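Putative uncharacterized protein (Burkholderia ambifaria, PDB 3W20) probably hydroxylates or otherwise oxidises N-substituted L-amino acids as a 2-oxoglutarate-dependent dioxygenase, with zinc in its metal site in this crystal. Local coordinates at residues E201-A204 with A205-M209. Numbering follows the deposited sequence.
Sequences ESRA and ALDEM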
ATOM      1  N   GLU A 201      12.220  -7.867 -23.710  1.00 19.00           N
ATOM      2  CA  GLU A 201      12.371  -8.813 -22.616  1.00 19.45           C
ATOM      3  C   GLU A 201      12.354  -8.214 -21.195  1.00 19.24           C
ATOM      4  O   GLU A 201      12.235  -8.955 -20.232  1.00 20.12           O
ATOM      5  CB  GLU A 201      13.632  -9.675 -22.814  1.00 23.18           C
ATOM      6  CG  GLU A 201      13.580 -10.580 -24.053  1.00 28.20           C
ATOM      7  CD  GLU A 201      14.990 -11.049 -24.477  1.00 39.08           C
ATOM      8  OE1 GLU A 201      15.989 -10.570 -23.884  1.00 47.33           O
ATOM      9  OE2 GLU A 201      15.116 -11.876 -25.402  1.00 40.16           O
ATOM     10  N   SER A 202      12.351  -6.896 -21.044  1.00 18.44           N
ATOM     11  CA  SER A 202      12.476  -6.360 -19.699  1.00 20.12           C
ATOM     12  C   SER A 202      12.219  -4.878 -19.725  1.00 19.60           C
ATOM     13  O   SER A 202      12.180  -4.239 -20.828  1.00 18.35           O
ATOM     14  CB  SER A 202      13.898  -6.653 -19.159  1.00 21.40           C
ATOM     15  OG  SER A 202      14.823  -5.814 -19.892  1.00 21.17           O
ATOM     16  N   ARG A 203      12.074  -4.285 -18.518  1.00 20.06           N
ATOM     17  CA  ARG A 203      11.954  -2.848 -18.426  1.00 20.66           C
ATOM     18  C   ARG A 203      13.272  -2.171 -18.948  1.00 19.04           C
ATOM     19  O   ARG A 203      13.174  -1.162 -19.641  1.00 22.04           O
ATOM     20  CB  ARG A 203      11.631  -2.383 -17.007  1.00 19.00           C
ATOM     21  CG  ARG A 203      11.585  -0.855 -16.922  1.00 21.64           C
ATOM     22  CD  ARG A 203      10.499  -0.208 -17.754  1.00 23.47           C
ATOM     23  NE  ARG A 203       9.236  -0.681 -17.267  1.00 22.50           N
ATOM     24  CZ  ARG A 203       8.088  -0.323 -17.766  1.00 31.78           C
ATOM     25  NH1 ARG A 203       8.044   0.660 -18.728  1.00 27.11           N
ATOM     26  NH2 ARG A 203       7.002  -0.961 -17.343  1.00 27.63           N
ATOM     27  N   ALA A 204      14.426  -2.710 -18.623  1.00 22.04           N
ATOM     28  CA  ALA A 204      15.695  -2.171 -19.108  1.00 20.98           C
ATOM     29  C   ALA A 204      15.709  -2.157 -20.676  1.00 21.59           C
ATOM     30  O   ALA A 204      16.182  -1.188 -21.285  1.00 24.45           O
ATOM     31  CB  ALA A 204      16.824  -2.998 -18.568  1.00 21.98           C
ATOM     32  N   ALA A 205      15.246  -3.232 -21.306  1.00 22.41           N
ATOM     33  CA  ALA A 205      15.135  -3.263 -22.771  1.00 20.96           C
ATOM     34  C   ALA A 205      14.221  -2.177 -23.291  1.00 23.62           C
ATOM     35  O   ALA A 205      14.594  -1.509 -24.250  1.00 22.57           O
ATOM     36  CB  ALA A 205      14.744  -4.656 -23.298  1.00 19.51           C
ATOM     37  N   LEU A 206      13.064  -1.919 -22.640  1.00 20.48           N
ATOM     38  CA  LEU A 206      12.193  -0.841 -23.118  1.00 22.91           C
ATOM     39  C   LEU A 206      12.870   0.501 -22.922  1.00 22.83           C
ATOM     40  O   LEU A 206      12.716   1.408 -23.774  1.00 24.83           O
ATOM     41  CB  LEU A 206      10.902  -0.724 -22.320  1.00 26.01           C
ATOM     42  CG  LEU A 206       9.829  -1.716 -22.596  1.00 26.20           C
ATOM     43  CD1 LEU A 206       8.819  -1.516 -21.486  1.00 26.08           C
ATOM     44  CD2 LEU A 206       9.231  -1.361 -23.950  1.00 25.82           C
ATOM     45  N   ASP A 207      13.588   0.596 -21.800  1.00 22.90           N
ATOM     46  CA  ASP A 207      14.212   1.868 -21.378  1.00 25.05           C
ATOM     47  C   ASP A 207      15.298   2.155 -22.412  1.00 28.03           C
ATOM     48  O   ASP A 207      15.471   3.306 -22.775  1.00 29.43           O
ATOM     49  CB  ASP A 207      14.843   1.740 -19.990  1.00 26.47           C
ATOM     50  CG  ASP A 207      13.850   1.963 -18.846  1.00 27.83           C
ATOM     51  OD1 ASP A 207      12.729   2.413 -19.135  1.00 31.01           O
ATOM     52  OD2 ASP A 207      14.202   1.688 -17.681  1.00 30.61           O
ATOM     53  N   GLU A 208      16.005   1.132 -22.905  1.00 27.69           N
ATOM     54  CA  GLU A 208      17.032   1.383 -23.941  0.50 26.50           C
ATOM     55  C   GLU A 208      16.340   1.809 -25.245  1.00 32.07           C
ATOM     56  O   GLU A 208      16.834   2.686 -26.007  1.00 28.46           O
ATOM     57  CB  GLU A 208      17.990   0.201 -24.132  0.50 24.27           C
ATOM     58  CG  GLU A 208      19.154   0.534 -25.065  0.50 29.39           C
ATOM     59  CD  GLU A 208      20.279  -0.501 -25.095  0.50 31.72           C
ATOM     60  OE1 GLU A 208      20.119  -1.623 -24.561  0.50 30.21           O
ATOM     61  OE2 GLU A 208      21.342  -0.182 -25.687  0.50 33.40           O
HETATM   62  N   MSE A 209      15.182   1.207 -25.531  1.00 26.53           N
HETATM   63  CA  MSE A 209      14.489   1.522 -26.754  1.00 29.53           C
HETATM   64  C   MSE A 209      14.025   2.951 -26.752  1.00 33.92           C
HETATM   65  O   MSE A 209      14.109   3.637 -27.786  1.00 38.78           O
HETATM   66  CB  MSE A 209      13.331   0.574 -27.132  1.00 28.95           C
HETATM   67  CG  MSE A 209      13.928  -0.804 -27.435  1.00 26.47           C
HETATM   68 SE   MSE A 209      12.528  -2.265 -27.275  1.00 40.44          SE
HETATM   69  CE  MSE A 209      11.414  -1.162 -28.226  1.00 18.09           C
TER
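Ser202 and Ala205 meet at the start of helix 203-216. Ser202 is the N-cap. Its OG takes the N-H of Ala205 at 3.0 Å, in a nearly straight bond of 166°. A chi1 of 71° sets OG between the backbone N and the carbonyl carbon, facing the first turn. The methyl of Ala205 lies beside the cap, with CB 3.6 Å from Ser202 OG. Ser202 O then accepts from Leu206 N, so cap and carbonyl together serve two N-H groups. The next two backbone hydrogen bonds follow in order. Asp207 N hydrogen-bonds to Arg203 O at 2.8 Å. Ala204 O takes Glu208 N at 2.8 Å, while Glu208 CB lies 3.6 Å from Ala204 O.

Arg203 runs along the buried side. Its chain bends at chi2 and chi3, which brings the guanidinium back over Leu206. Leu206 CD1 sits over one face of that group, off centre, 3.6 Å from Arg203 NH1. The Asp207 carboxylate lies against the Arg203 backbone, with CG 3.3 Å from Arg203 O, and against Arg203 CG and CD. The charged ends do not meet, and their planes are 47° apart. Leu206 also packs on Pro200 and Leu245, near the zinc ligand His155.

Ser202 OG and O thus satisfy the N-H groups of Ala205 and Leu206 at the helix start. The polar ends are held separately: Arg203 NE is hydrogen-bonded to Tyr161 O, and Asp207 OD2 forms a salt bridge with Arg163.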